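Local coordinates for protein peroxiredoxin PRX1, mitochondrial (Saccharomyces cerevisiae, PDB 5YKJ) that probably reduces peroxides as a mitochondrial 1-Cys peroxiredoxin, its oxidised cysteine being resolved by the glutathione and thioredoxin systems, at residues A[9-14]-A[20-25]; A[28-33]-A[162-167]; A[51-56]-A[85-90]; A[129-134]-A[140-145]. All coordinates share one frame; numbering follows the deposited sequence.

Contact 1: A[9-14]-A[20-25]; sequences PNFDAD and INFYDY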
loop_
_atom_site.group_PDB
_atom_site.type_symbol
_atom_site.label_atom_id
_atom_site.label_comp_id
_atom_site.label_asym_id
_atom_site.label_seq_id
_atom_site.Cartn_x
_atom_site.Cartn_y
_atom_site.Cartn_z
ATOM N N PRO A 9 -10.527 7.204 -3.390
ATOM C CA PRO A 9 -11.924 7.062 -3.789
ATOM C C PRO A 9 -12.515 5.699 -3.482
ATOM O O PRO A 9 -11.896 4.745 -3.669
ATOM C CB PRO A 9 -11.912 7.231 -5.309
ATOM C CG PRO A 9 -10.538 7.443 -5.699
ATOM C CD PRO A 9 -9.670 7.552 -4.516
ATOM N N ASN A 10 -13.747 5.696 -3.005
ATOM C CA ASN A 10 -14.435 4.474 -2.749
ATOM C C ASN A 10 -14.984 3.884 -4.049
ATOM O O ASN A 10 -15.174 4.555 -4.985
ATOM C CB ASN A 10 -15.575 4.709 -1.771
ATOM C CG ASN A 10 -16.087 3.414 -1.137
ATOM O OD1 ASN A 10 -15.561 2.373 -1.366
ATOM N ND2 ASN A 10 -17.150 3.529 -0.359
ATOM N N PHE A 11 -15.237 2.598 -4.035
ATOM C CA PHE A 11 -15.733 1.913 -5.192
ATOM C C PHE A 11 -16.356 0.594 -4.800
ATOM O O PHE A 11 -16.100 0.124 -3.799
ATOM C CB PHE A 11 -14.629 1.692 -6.273
ATOM C CG PHE A 11 -13.422 0.933 -5.801
ATOM C CD1 PHE A 11 -13.383 -0.439 -5.880
ATOM C CD2 PHE A 11 -12.309 1.580 -5.328
ATOM C CE1 PHE A 11 -12.319 -1.157 -5.410
ATOM C CE2 PHE A 11 -11.229 0.862 -4.900
ATOM C CZ PHE A 11 -11.225 -0.503 -4.959
ATOM N N ASP A 12 -17.147 0.054 -5.704
ATOM C CA ASP A 12 -17.709 -1.258 -5.584
ATOM C C ASP A 12 -17.041 -2.098 -6.663
ATOM O O ASP A 12 -16.831 -1.636 -7.714
ATOM C CB ASP A 12 -19.219 -1.289 -5.804
ATOM C CG ASP A 12 -19.987 -0.595 -4.702
ATOM O OD1 ASP A 12 -19.819 -0.835 -3.572
ATOM O OD2 ASP A 12 -20.798 0.229 -5.031
ATOM N N ALA A 13 -16.721 -3.328 -6.353
ATOM C CA ALA A 13 -16.087 -4.180 -7.327
ATOM C C ALA A 13 -16.331 -5.639 -7.052
ATOM O O ALA A 13 -16.624 -5.999 -5.995
ATOM C CB ALA A 13 -14.582 -3.962 -7.305
ATOM N N ASP A 14 -16.156 -6.415 -8.104
ATOM C CA ASP A 14 -16.167 -7.851 -8.060
ATOM C C ASP A 14 -14.712 -8.267 -7.772
ATOM O O ASP A 14 -13.811 -7.735 -8.318
ATOM C CB ASP A 14 -16.627 -8.418 -9.392
ATOM C CG ASP A 14 -17.839 -7.718 -9.908
ATOM O OD1 ASP A 14 -18.912 -8.051 -9.428
ATOM O OD2 ASP A 14 -17.713 -6.779 -10.743
ATOM N N ILE A 20 -17.377 -6.443 -3.168
ATOM C CA ILE A 20 -17.010 -5.619 -2.062
ATOM C C ILE A 20 -17.280 -4.150 -2.323
ATOM O O ILE A 20 -17.464 -3.742 -3.407
ATOM C CB ILE A 20 -15.538 -5.764 -1.658
ATOM C CG1 ILE A 20 -14.620 -5.066 -2.638
ATOM C CG2 ILE A 20 -15.185 -7.204 -1.475
ATOM C CD1 ILE A 20 -13.208 -4.895 -2.116
ATOM N N ASN A 21 -17.290 -3.408 -1.241
ATOM C CA ASN A 21 -17.301 -1.977 -1.260
ATOM C C ASN A 21 -15.916 -1.732 -0.616
ATOM O O ASN A 21 -15.653 -2.257 0.371
ATOM C CB ASN A 21 -18.401 -1.381 -0.442
ATOM C CG ASN A 21 -18.246 0.105 -0.297
ATOM O OD1 ASN A 21 -17.700 0.584 0.631
ATOM N ND2 ASN A 21 -18.688 0.794 -1.280
ATOM N N PHE A 22 -15.072 -0.924 -1.231
ATOM C CA PHE A 22 -13.734 -0.735 -0.739
ATOM C C PHE A 22 -13.618 -0.213 0.669
ATOM O O PHE A 22 -12.888 -0.717 1.419
ATOM C CB PHE A 22 -13.035 0.217 -1.727
ATOM C CG PHE A 22 -11.535 0.407 -1.499
ATOM C CD1 PHE A 22 -10.698 -0.658 -1.432
ATOM C CD2 PHE A 22 -10.995 1.646 -1.400
ATOM C CE1 PHE A 22 -9.381 -0.498 -1.214
ATOM C CE2 PHE A 22 -9.636 1.824 -1.208
ATOM C CZ PHE A 22 -8.831 0.740 -1.140
ATOM N N TYR A 23 -14.358 0.821 0.985
ATOM C CA TYR A 23 -14.316 1.388 2.316
ATOM C C TYR A 23 -14.770 0.364 3.379
ATOM O O TYR A 23 -14.198 0.263 4.405
ATOM C CB TYR A 23 -15.153 2.681 2.416
ATOM C CG TYR A 23 -14.531 3.941 1.856
ATOM C CD1 TYR A 23 -13.459 3.887 1.021
ATOM C CD2 TYR A 23 -15.037 5.155 2.175
ATOM C CE1 TYR A 23 -12.920 5.023 0.500
ATOM C CE2 TYR A 23 -14.523 6.295 1.673
ATOM C CZ TYR A 23 -13.433 6.228 0.845
ATOM O OH TYR A 23 -12.910 7.367 0.371
ATOM N N ASP A 24 -15.822 -0.365 3.048
ATOM C CA ASP A 24 -16.340 -1.392 3.921
ATOM C C ASP A 24 -15.316 -2.483 4.120
ATOM O O ASP A 24 -15.171 -2.975 5.208
ATOM C CB ASP A 24 -17.606 -1.997 3.330
ATOM C CG ASP A 24 -18.812 -1.117 3.475
ATOM O OD1 ASP A 24 -18.751 -0.151 4.174
ATOM O OD2 ASP A 24 -19.800 -1.404 2.851
ATOM N N TYR A 25 -14.616 -2.852 3.065
ATOM C CA TYR A 25 -13.618 -3.874 3.214
ATOM C C TYR A 25 -12.518 -3.422 4.169
ATOM O O TYR A 25 -12.073 -4.150 4.994
ATOM C CB TYR A 25 -12.977 -4.275 1.836
ATOM C CG TYR A 25 -11.691 -5.097 1.968
ATOM C CD1 TYR A 25 -11.739 -6.407 2.306
ATOM C CD2 TYR A 25 -10.459 -4.548 1.731
ATOM C CE1 TYR A 25 -10.612 -7.153 2.451
ATOM C CE2 TYR A 25 -9.317 -5.283 1.856
ATOM C CZ TYR A 25 -9.382 -6.591 2.221
ATOM O OH TYR A 25 -8.245 -7.335 2.363
#

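Contact 2: A[28-33]-A[162-167]; sequences DSWGVL and ALQLTD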
loop_
_atom_site.group_PDB
_atom_site.type_symbol
_atom_site.label_atom_id
_atom_site.label_comp_id
_atom_site.label_asym_id
_atom_site.label_seq_id
_atom_site.Cartn_x
_atom_site.Cartn_y
_atom_site.Cartn_z
ATOM N N ASP A 28 -11.794 0.116 9.609
ATOM C CA ASP A 28 -10.935 1.028 10.305
ATOM C C ASP A 28 -9.454 0.606 10.244
ATOM O O ASP A 28 -8.694 1.033 11.020
ATOM C CB ASP A 28 -11.329 1.187 11.772
ATOM C CG ASP A 28 -12.673 1.787 11.949
ATOM O OD1 ASP A 28 -13.068 2.655 11.186
ATOM O OD2 ASP A 28 -13.353 1.351 12.875
ATOM N N SER A 29 -9.094 -0.251 9.315
ATOM C CA SER A 29 -7.748 -0.694 9.176
ATOM C C SER A 29 -7.003 0.191 8.177
ATOM O O SER A 29 -7.597 0.919 7.442
ATOM C CB SER A 29 -7.735 -2.112 8.641
ATOM O OG SER A 29 -8.206 -3.040 9.578
ATOM N N TRP A 30 -5.707 0.074 8.185
ATOM C CA TRP A 30 -4.900 0.713 7.166
ATOM C C TRP A 30 -5.073 -0.229 5.957
ATOM O O TRP A 30 -5.472 -1.340 6.078
ATOM C CB TRP A 30 -3.410 0.779 7.539
ATOM C CG TRP A 30 -3.074 1.820 8.512
ATOM C CD1 TRP A 30 -3.371 1.823 9.823
ATOM C CD2 TRP A 30 -2.322 2.992 8.277
ATOM N NE1 TRP A 30 -2.884 2.941 10.422
ATOM C CE2 TRP A 30 -2.212 3.672 9.493
ATOM C CE3 TRP A 30 -1.707 3.529 7.168
ATOM C CZ2 TRP A 30 -1.559 4.878 9.604
ATOM C CZ3 TRP A 30 -1.022 4.733 7.300
ATOM C CH2 TRP A 30 -0.964 5.385 8.499
ATOM N N GLY A 31 -4.714 0.290 4.808
ATOM C CA GLY A 31 -4.793 -0.455 3.592
ATOM C C GLY A 31 -3.603 -0.287 2.643
ATOM O O GLY A 31 -3.022 0.720 2.599
ATOM N N VAL A 32 -3.312 -1.350 1.930
ATOM C CA VAL A 32 -2.328 -1.346 0.876
ATOM C C VAL A 32 -3.024 -1.858 -0.406
ATOM O O VAL A 32 -3.381 -2.993 -0.487
ATOM C CB VAL A 32 -1.070 -2.161 1.210
ATOM C CG1 VAL A 32 -0.118 -2.173 0.036
ATOM C CG2 VAL A 32 -0.335 -1.588 2.376
ATOM N N LEU A 33 -3.208 -0.954 -1.368
ATOM C CA LEU A 33 -3.785 -1.315 -2.625
ATOM C C LEU A 33 -2.627 -1.403 -3.648
ATOM O O LEU A 33 -1.972 -0.445 -3.860
ATOM C CB LEU A 33 -4.843 -0.319 -3.058
ATOM C CG LEU A 33 -5.471 -0.351 -4.437
ATOM C CD1 LEU A 33 -6.267 -1.602 -4.624
ATOM C CD2 LEU A 33 -6.271 0.916 -4.706
ATOM N N ALA A 162 6.783 3.496 9.912
ATOM C CA ALA A 162 7.066 4.885 10.050
ATOM C C ALA A 162 5.796 5.720 10.064
ATOM O O ALA A 162 5.676 6.588 10.819
ATOM C CB ALA A 162 7.985 5.340 8.923
ATOM N N LEU A 163 4.862 5.436 9.165
ATOM C CA LEU A 163 3.642 6.213 9.127
ATOM C C LEU A 163 2.802 6.077 10.373
ATOM O O LEU A 163 2.258 7.022 10.843
ATOM C CB LEU A 163 2.781 5.813 7.923
ATOM C CG LEU A 163 3.262 6.286 6.551
ATOM C CD1 LEU A 163 2.611 5.432 5.478
ATOM C CD2 LEU A 163 2.916 7.747 6.371
ATOM N N GLN A 164 2.697 4.853 10.839
ATOM C CA GLN A 164 1.941 4.595 12.040
ATOM C C GLN A 164 2.582 5.251 13.247
ATOM O O GLN A 164 1.901 5.741 14.068
ATOM C CB GLN A 164 1.712 3.102 12.269
ATOM C CG GLN A 164 0.849 2.483 11.179
ATOM C CD GLN A 164 0.564 1.003 11.387
ATOM O OE1 GLN A 164 1.277 0.314 12.036
ATOM N NE2 GLN A 164 -0.479 0.560 10.803
ATOM N N LEU A 165 3.886 5.180 13.302
ATOM C CA LEU A 165 4.614 5.787 14.394
ATOM C C LEU A 165 4.479 7.313 14.399
ATOM O O LEU A 165 4.269 7.917 15.416
ATOM C CB LEU A 165 6.091 5.390 14.380
ATOM C CG LEU A 165 6.869 5.971 15.580
ATOM C CD1 LEU A 165 6.351 5.393 16.880
ATOM C CD2 LEU A 165 8.327 5.713 15.372
ATOM N N THR A 166 4.594 7.903 13.228
ATOM C CA THR A 166 4.439 9.318 13.137
ATOM C C THR A 166 3.044 9.785 13.580
ATOM O O THR A 166 2.931 10.769 14.220
ATOM C CB THR A 166 4.758 9.905 11.730
ATOM O OG1 THR A 166 3.871 9.419 10.768
ATOM C CG2 THR A 166 6.075 9.600 11.344
ATOM N N ASP A 167 2.006 9.067 13.187
ATOM C CA ASP A 167 0.669 9.369 13.602
ATOM C C ASP A 167 0.473 9.170 15.102
ATOM O O ASP A 167 -0.217 9.907 15.719
ATOM C CB ASP A 167 -0.356 8.500 12.888
ATOM C CG ASP A 167 -0.584 8.917 11.437
ATOM O OD1 ASP A 167 0.027 9.849 11.016
ATOM O OD2 ASP A 167 -1.359 8.263 10.785
#

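Contact 3: A[51-56]-A[85-90]; sequences FAKLKP and EIAKVK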
loop_
_atom_site.group_PDB
_atom_site.type_symbol
_atom_site.label_atom_id
_atom_site.label_comp_id
_atom_site.label_asym_id
_atom_site.label_seq_id
_atom_site.Cartn_x
_atom_site.Cartn_y
_atom_site.Cartn_z
ATOM N N PHE A 51 3.306 -11.039 -0.783
ATOM C CA PHE A 51 2.325 -10.418 0.067
ATOM C C PHE A 51 1.487 -11.487 0.740
ATOM O O PHE A 51 1.105 -11.340 1.835
ATOM C CB PHE A 51 1.441 -9.449 -0.717
ATOM C CG PHE A 51 2.087 -8.120 -0.974
ATOM C CD1 PHE A 51 2.333 -7.255 0.044
ATOM C CD2 PHE A 51 2.413 -7.741 -2.239
ATOM C CE1 PHE A 51 2.931 -6.048 -0.217
ATOM C CE2 PHE A 51 3.032 -6.529 -2.497
ATOM C CZ PHE A 51 3.285 -5.675 -1.487
ATOM N N ALA A 52 1.184 -12.534 0.006
ATOM C CA ALA A 52 0.412 -13.629 0.608
ATOM C C ALA A 52 1.158 -14.309 1.756
ATOM O O ALA A 52 0.602 -14.585 2.750
ATOM C CB ALA A 52 0.020 -14.677 -0.425
ATOM N N LYS A 53 2.407 -14.585 1.553
ATOM C CA LYS A 53 3.202 -15.228 2.579
ATOM C C LYS A 53 3.338 -14.346 3.790
ATOM O O LYS A 53 3.419 -14.816 4.866
ATOM C CB LYS A 53 4.611 -15.462 2.144
ATOM C CG LYS A 53 4.934 -16.422 1.060
ATOM C CD LYS A 53 6.405 -16.812 1.275
ATOM C CE LYS A 53 7.322 -16.717 0.097
ATOM N NZ LYS A 53 7.254 -18.032 -0.547
ATOM N N LEU A 54 3.461 -13.056 3.550
ATOM C CA LEU A 54 3.672 -12.104 4.620
ATOM C C LEU A 54 2.428 -11.480 5.226
ATOM O O LEU A 54 2.546 -10.663 6.038
ATOM C CB LEU A 54 4.624 -11.012 4.157
ATOM C CG LEU A 54 6.039 -11.462 3.816
ATOM C CD1 LEU A 54 6.673 -10.351 3.009
ATOM C CD2 LEU A 54 6.826 -11.625 5.104
ATOM N N LYS A 55 1.252 -11.958 4.871
ATOM C CA LYS A 55 0.024 -11.366 5.340
ATOM C C LYS A 55 -0.015 -11.227 6.897
ATOM O O LYS A 55 -0.528 -10.317 7.392
ATOM C CB LYS A 55 -1.208 -12.131 4.842
ATOM C CG LYS A 55 -2.496 -11.620 5.409
ATOM C CD LYS A 55 -3.703 -12.322 4.863
ATOM C CE LYS A 55 -4.904 -11.969 5.696
ATOM N NZ LYS A 55 -4.974 -12.587 7.029
ATOM N N PRO A 56 0.581 -12.177 7.629
ATOM C CA PRO A 56 0.596 -12.040 9.099
ATOM C C PRO A 56 1.309 -10.789 9.585
ATOM O O PRO A 56 0.959 -10.282 10.595
ATOM C CB PRO A 56 1.338 -13.299 9.582
ATOM C CG PRO A 56 1.043 -14.305 8.537
ATOM C CD PRO A 56 0.970 -13.551 7.243
ATOM N N GLU A 85 0.488 -22.349 -5.149
ATOM C CA GLU A 85 1.511 -23.336 -5.447
ATOM C C GLU A 85 2.911 -22.793 -5.416
ATOM O O GLU A 85 3.774 -23.403 -4.862
ATOM C CB GLU A 85 1.266 -24.010 -6.805
ATOM C CG GLU A 85 -0.120 -24.593 -6.976
ATOM C CD GLU A 85 -0.497 -24.951 -8.407
ATOM O OE1 GLU A 85 0.409 -25.038 -9.239
ATOM O OE2 GLU A 85 -1.692 -25.181 -8.674
ATOM N N ILE A 86 3.122 -21.662 -6.048
ATOM C CA ILE A 86 4.417 -21.031 -6.083
ATOM C C ILE A 86 4.906 -20.518 -4.755
ATOM O O ILE A 86 6.021 -20.749 -4.391
ATOM C CB ILE A 86 4.414 -19.926 -7.130
ATOM C CG1 ILE A 86 4.204 -20.539 -8.492
ATOM C CG2 ILE A 86 5.676 -19.081 -7.085
ATOM C CD1 ILE A 86 3.787 -19.511 -9.492
ATOM N N ALA A 87 4.049 -19.825 -4.054
ATOM C CA ALA A 87 4.367 -19.303 -2.760
ATOM C C ALA A 87 4.349 -20.332 -1.649
ATOM O O ALA A 87 4.814 -20.063 -0.595
ATOM C CB ALA A 87 3.402 -18.223 -2.403
ATOM N N LYS A 88 3.770 -21.484 -1.897
ATOM C CA LYS A 88 3.594 -22.473 -0.863
ATOM C C LYS A 88 2.812 -21.899 0.306
ATOM O O LYS A 88 3.242 -21.952 1.406
ATOM C CB LYS A 88 4.892 -23.121 -0.405
ATOM C CG LYS A 88 5.583 -23.864 -1.528
ATOM C CD LYS A 88 6.792 -24.636 -1.059
ATOM C CE LYS A 88 6.663 -26.094 -1.419
ATOM N NZ LYS A 88 6.752 -26.340 -2.864
ATOM N N VAL A 89 1.666 -21.332 0.006
ATOM C CA VAL A 89 0.760 -20.807 1.000
ATOM C C VAL A 89 -0.570 -21.550 0.842
ATOM O O VAL A 89 -0.934 -21.913 -0.213
ATOM C CB VAL A 89 0.464 -19.306 0.887
ATOM C CG1 VAL A 89 1.628 -18.449 1.396
ATOM C CG2 VAL A 89 0.103 -18.949 -0.519
ATOM N N LYS A 90 -1.241 -21.770 1.947
ATOM C CA LYS A 90 -2.509 -22.476 1.982
ATOM C C LYS A 90 -3.715 -21.732 1.432
ATOM O O LYS A 90 -4.625 -22.280 1.017
ATOM C CB LYS A 90 -2.773 -23.044 3.367
ATOM C CG LYS A 90 -1.682 -23.970 3.820
ATOM C CD LYS A 90 -2.091 -24.625 5.129
ATOM C CE LYS A 90 -0.917 -25.341 5.776
ATOM N NZ LYS A 90 -1.357 -26.156 6.946
#

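Contact 4: A[129-134]-A[140-145]; sequences SVFVID and RLIFTY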
loop_
_atom_site.group_PDB
_atom_site.type_symbol
_atom_site.label_atom_id
_atom_site.label_comp_id
_atom_site.label_asym_id
_atom_site.label_seq_id
_atom_site.Cartn_x
_atom_site.Cartn_y
_atom_site.Cartn_z
ATOM N N SER A 129 0.766 1.061 -9.662
ATOM C CA SER A 129 0.924 1.815 -8.446
ATOM C C SER A 129 0.530 1.063 -7.198
ATOM O O SER A 129 -0.262 0.224 -7.226
ATOM C CB SER A 129 0.173 3.147 -8.519
ATOM O OG SER A 129 0.603 3.908 -9.592
ATOM N N VAL A 130 1.172 1.448 -6.116
ATOM C CA VAL A 130 0.865 0.942 -4.801
ATOM C C VAL A 130 0.459 2.155 -3.957
ATOM O O VAL A 130 1.132 3.091 -3.921
ATOM C CB VAL A 130 2.043 0.210 -4.106
ATOM C CG1 VAL A 130 1.657 -0.258 -2.700
ATOM C CG2 VAL A 130 2.422 -1.015 -4.895
ATOM N N PHE A 131 -0.696 2.060 -3.336
ATOM C CA PHE A 131 -1.189 3.122 -2.501
ATOM C C PHE A 131 -1.321 2.655 -1.041
ATOM O O PHE A 131 -1.934 1.683 -0.811
ATOM C CB PHE A 131 -2.602 3.568 -2.982
ATOM C CG PHE A 131 -2.695 3.951 -4.443
ATOM C CD1 PHE A 131 -2.868 3.006 -5.442
ATOM C CD2 PHE A 131 -2.638 5.278 -4.830
ATOM C CE1 PHE A 131 -2.948 3.363 -6.747
ATOM C CE2 PHE A 131 -2.728 5.613 -6.173
ATOM C CZ PHE A 131 -2.909 4.660 -7.085
ATOM N N VAL A 132 -0.703 3.370 -0.103
ATOM C CA VAL A 132 -0.841 3.076 1.309
ATOM C C VAL A 132 -1.897 4.041 1.823
ATOM O O VAL A 132 -1.749 5.209 1.689
ATOM C CB VAL A 132 0.457 3.318 2.019
ATOM C CG1 VAL A 132 0.304 3.044 3.506
ATOM C CG2 VAL A 132 1.527 2.459 1.420
ATOM N N ILE A 133 -2.968 3.479 2.354
ATOM C CA ILE A 133 -4.142 4.230 2.804
ATOM C C ILE A 133 -4.404 4.096 4.303
ATOM O O ILE A 133 -4.338 3.049 4.832
ATOM C CB ILE A 133 -5.326 3.736 2.021
ATOM C CG1 ILE A 133 -5.028 3.940 0.556
ATOM C CG2 ILE A 133 -6.628 4.405 2.406
ATOM C CD1 ILE A 133 -5.935 3.181 -0.380
ATOM N N ASP A 134 -4.651 5.226 4.941
ATOM C CA ASP A 134 -4.901 5.215 6.340
ATOM C C ASP A 134 -6.360 4.889 6.672
ATOM O O ASP A 134 -7.158 4.763 5.856
ATOM C CB ASP A 134 -4.328 6.449 7.047
ATOM C CG ASP A 134 -5.149 7.726 6.827
ATOM O OD1 ASP A 134 -6.263 7.660 6.401
ATOM O OD2 ASP A 134 -4.584 8.752 7.119
ATOM N N ARG A 140 -1.593 8.035 1.842
ATOM C CA ARG A 140 -0.445 8.511 2.571
ATOM C C ARG A 140 0.907 8.432 1.861
ATOM O O ARG A 140 1.794 9.146 2.152
ATOM C CB ARG A 140 -0.369 7.830 3.950
ATOM C CG ARG A 140 -1.634 7.979 4.778
ATOM C CD ARG A 140 -1.824 9.394 5.288
ATOM N NE ARG A 140 -0.739 9.789 6.157
ATOM C CZ ARG A 140 -0.729 9.535 7.446
ATOM N NH1 ARG A 140 -1.755 8.969 8.010
ATOM N NH2 ARG A 140 0.305 9.872 8.167
ATOM N N LEU A 141 0.983 7.499 0.950
ATOM C CA LEU A 141 2.197 7.210 0.238
ATOM C C LEU A 141 1.857 6.443 -1.022
ATOM O O LEU A 141 1.018 5.658 -0.987
ATOM C CB LEU A 141 3.112 6.343 1.136
ATOM C CG LEU A 141 4.552 6.023 0.739
ATOM C CD1 LEU A 141 5.481 5.878 1.951
ATOM C CD2 LEU A 141 4.627 4.719 -0.039
ATOM N N ILE A 142 2.586 6.746 -2.095
ATOM C CA ILE A 142 2.410 6.110 -3.373
ATOM C C ILE A 142 3.745 5.744 -3.982
ATOM O O ILE A 142 4.661 6.440 -3.838
ATOM C CB ILE A 142 1.680 7.074 -4.363
ATOM C CG1 ILE A 142 0.380 7.579 -3.780
ATOM C CG2 ILE A 142 1.343 6.410 -5.691
ATOM C CD1 ILE A 142 -0.281 8.601 -4.656
ATOM N N PHE A 143 3.776 4.606 -4.637
ATOM C CA PHE A 143 4.935 4.268 -5.386
ATOM C C PHE A 143 4.590 3.446 -6.614
ATOM O O PHE A 143 3.723 2.636 -6.571
ATOM C CB PHE A 143 6.047 3.698 -4.530
ATOM C CG PHE A 143 5.792 2.368 -3.946
ATOM C CD1 PHE A 143 6.140 1.240 -4.633
ATOM C CD2 PHE A 143 5.269 2.237 -2.692
ATOM C CE1 PHE A 143 5.941 0.021 -4.122
ATOM C CE2 PHE A 143 5.066 1.002 -2.159
ATOM C CZ PHE A 143 5.420 -0.108 -2.869
ATOM N N THR A 144 5.304 3.732 -7.694
ATOM C CA THR A 144 5.086 3.050 -8.960
ATOM C C THR A 144 6.346 2.506 -9.602
ATOM O O THR A 144 7.118 3.215 -10.093
ATOM C CB THR A 144 4.309 3.922 -9.969
ATOM O OG1 THR A 144 3.208 4.566 -9.340
ATOM C CG2 THR A 144 3.820 3.081 -11.122
ATOM N N TYR A 145 6.469 1.182 -9.552
ATOM C CA TYR A 145 7.534 0.459 -10.166
ATOM C C TYR A 145 6.962 -0.193 -11.438
ATOM O O TYR A 145 5.905 -0.625 -11.473
ATOM C CB TYR A 145 8.061 -0.672 -9.279
ATOM C CG TYR A 145 8.838 -0.334 -8.010
ATOM C CD1 TYR A 145 8.768 0.901 -7.413
ATOM C CD2 TYR A 145 9.629 -1.276 -7.436
ATOM C CE1 TYR A 145 9.485 1.188 -6.281
ATOM C CE2 TYR A 145 10.331 -1.011 -6.302
ATOM C CZ TYR A 145 10.238 0.231 -5.725
ATOM O OH TYR A 145 10.899 0.520 -4.581
#

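Contact 1: A[9-14]-A[20-25]
Asn10 lays its amide flat over one face of the Tyr23 ring: the two planes are 5° apart and Asn10 CG lies 3.4 Å from Tyr23 CG. Asn10 CG, anti to the backbone N (chi1 -163°), brings the amide over to helix 22-26, where Asn10 OD1 accepts from Tyr23 N at 3.1 Å; Phe11 N reaches the same oxygen from the opposite face. Asn10 ND2 donates to Asn21 OD1 at 3.2 Å. A leucine in place of Asn10 would probably leave Tyr23 N without this acceptor and Asn21 OD1 short of one donor. Phe11 stacks offset on Phe22, centroids 4.6 Å apart and planes at 15°, while Phe11 O takes Phe22 N at 3.0 Å. At Asp12, OD1 is met from above the carboxylate plane by Asn21 ND2, 3.0 Å away. Ala13 and Ile20 exchange both backbone bonds, closing the antiparallel hairpin. Asn21 OD1 also accepts from Asp24 N on a lone pair, so the amide that caps helix 22-26 is itself held by Asn10 and Asp12.

Contact 2: A[28-33]-A[162-167]
Trp30, on strand 30-36, reaches across to three residues of helix 153-169 and carries the whole strand side of the contact. The strand 30-33 and helix 162-167 axes pass 11.9 Å apart at 152°, so the indole has to bridge a wide gap between the backbones. Its tight part is a ring face. Gln164 NE2 sits over the pyrrole portion, 3.3 Å from Trp30 CD1, with the amide plane turned 67° from the ring; the amide therefore stands on the face instead of stacking on it. The extended chain beyond Gln164 CG (chi2 -178°) slides past the indole in the opposite direction, CG lying 3.7 Å from Trp30 CE2, and NE2 finds its hydrogen-bond partner in Arg61 O. Near the far end of the six-membered ring, Leu163 CB packs at 3.8 Å from Trp30 CH2. The looser side belongs to the exposed Asp167, which offers only OD2 to the ring edge, 3.6 Å from Trp30 CZ2, while its OD1 is salt-bridged to Arg140 NH2. Such packing of a helix against the central sheet, here through a strand-borne tryptophan, is in keeping with the thioredoxin-like fold of peroxiredoxins.

Contact 3: A[51-56]-A[85-90]
Lys53 and Val89 bring their CA atoms to 6.3 Å where the last turn of helix 46-53 passes the chain just after helix 73-87, which leaves helical geometry at Lys88 with a positive phi of 57°. That turn places Val89 beside the neighbouring helix, its side chain directed at it. The apolar part is small: Val89 CG1 lies 3.8 Å from Lys53 CA and 3.9 Å from Lys53 CG, and the two side chains cross at about a right angle. With Val89 CG1 anti to the carbonyl carbon (chi1 -76°), that branch faces Lys53 and Val89 CG2 approaches Ala52 CB at 4.3 Å. Ala87 CB meets the lysine stem at 4.2 Å from Lys53 CG and also touches Ser49, one turn earlier on helix 46-53. Beyond this stem the Lys53 chain bends at its third and fourth torsions and carries NZ over to Ala87 O, a hydrogen bond of 3.2 Å. The bond meets the carbonyl at a C=O...N angle of 117°, its donor tilted from the carbonyl plane. Helix 46-53 begins two residues after Cys44, which is seen as S-hydroxycysteine, and Thr45 touches Ile86 on the partner helix. Since Ala87 O belongs to the C-terminal turn of helix 73-87, the ammonium group would probably be favoured there by the negative end of the helix dipole, adding one polar tie to modest methyl packing.

Contact 4: A[129-134]-A[140-145]
Val130 with Phe143 and Phe131 with Ile142 are successive pairs of a beta hairpin, strands 129-133 and 139-144, at one edge of the central sheet of the thioredoxin-like domain; the strand segments run at 167°, axes 4.6 Å apart. Val130 and Phe143 exchange two backbone hydrogen bonds, Val130 N to Phe143 O being 2.9 Å. On the same face Val130 CB sits over the Phe143 ring, 3.7 Å from its centroid, and CG of Phe143 lies between backbone N and carbonyl carbon (chi1 68°), which folds the ring over the valine. The opposite face has Phe131 CD2 at 3.9 Å from Ile142 CG1. Farther along, Val132 N reaches Leu141 O while Val132 O takes Arg140 N at 2.8 Å, the pattern of a classic beta bulge. The bent Arg140 chain spans to Asp134, and its NH2 also bridges Asp167 on helix 153-169. Asp134 OD1 accepts from Lys136 N and Lys138 N in the turn, leaving Asp134 OD2 for the arginine. A methionine in place of Arg140 would probably leave both carboxylates without this shared cation. In the salt bridge, Arg140 NH1 meets the anti lone pair of Asp134 OD2 at 3.0 Å, the guanidinium and carboxylate planes standing 76° apart.

Along the chain contact 1 comes first, then strand 30-36 of contact 2, contact 3, contact 4 and finally helix 153-169, which completes contact 2. Contacts 2 and 4, centres 11 Å apart, share the five-stranded sheet: strands 30-36 and 129-133 are neighbours, joined by probable backbone bonds such as Gly31 O to Ile133 N. Contact 1, about 17 Å from contact 4 between centres, forms its own two-stranded hairpin yet touches contact 4 through Phe22 and Ile133. Contact 3, more than 20 Å from each other centre, is a separate packing site joining the ends of helices 46-53 and 73-87 and the loop after the latter. Contacts 1, 2 and 4 join the N-terminal hairpin, the sheet and helix 153-169, which leads toward the C-terminal region.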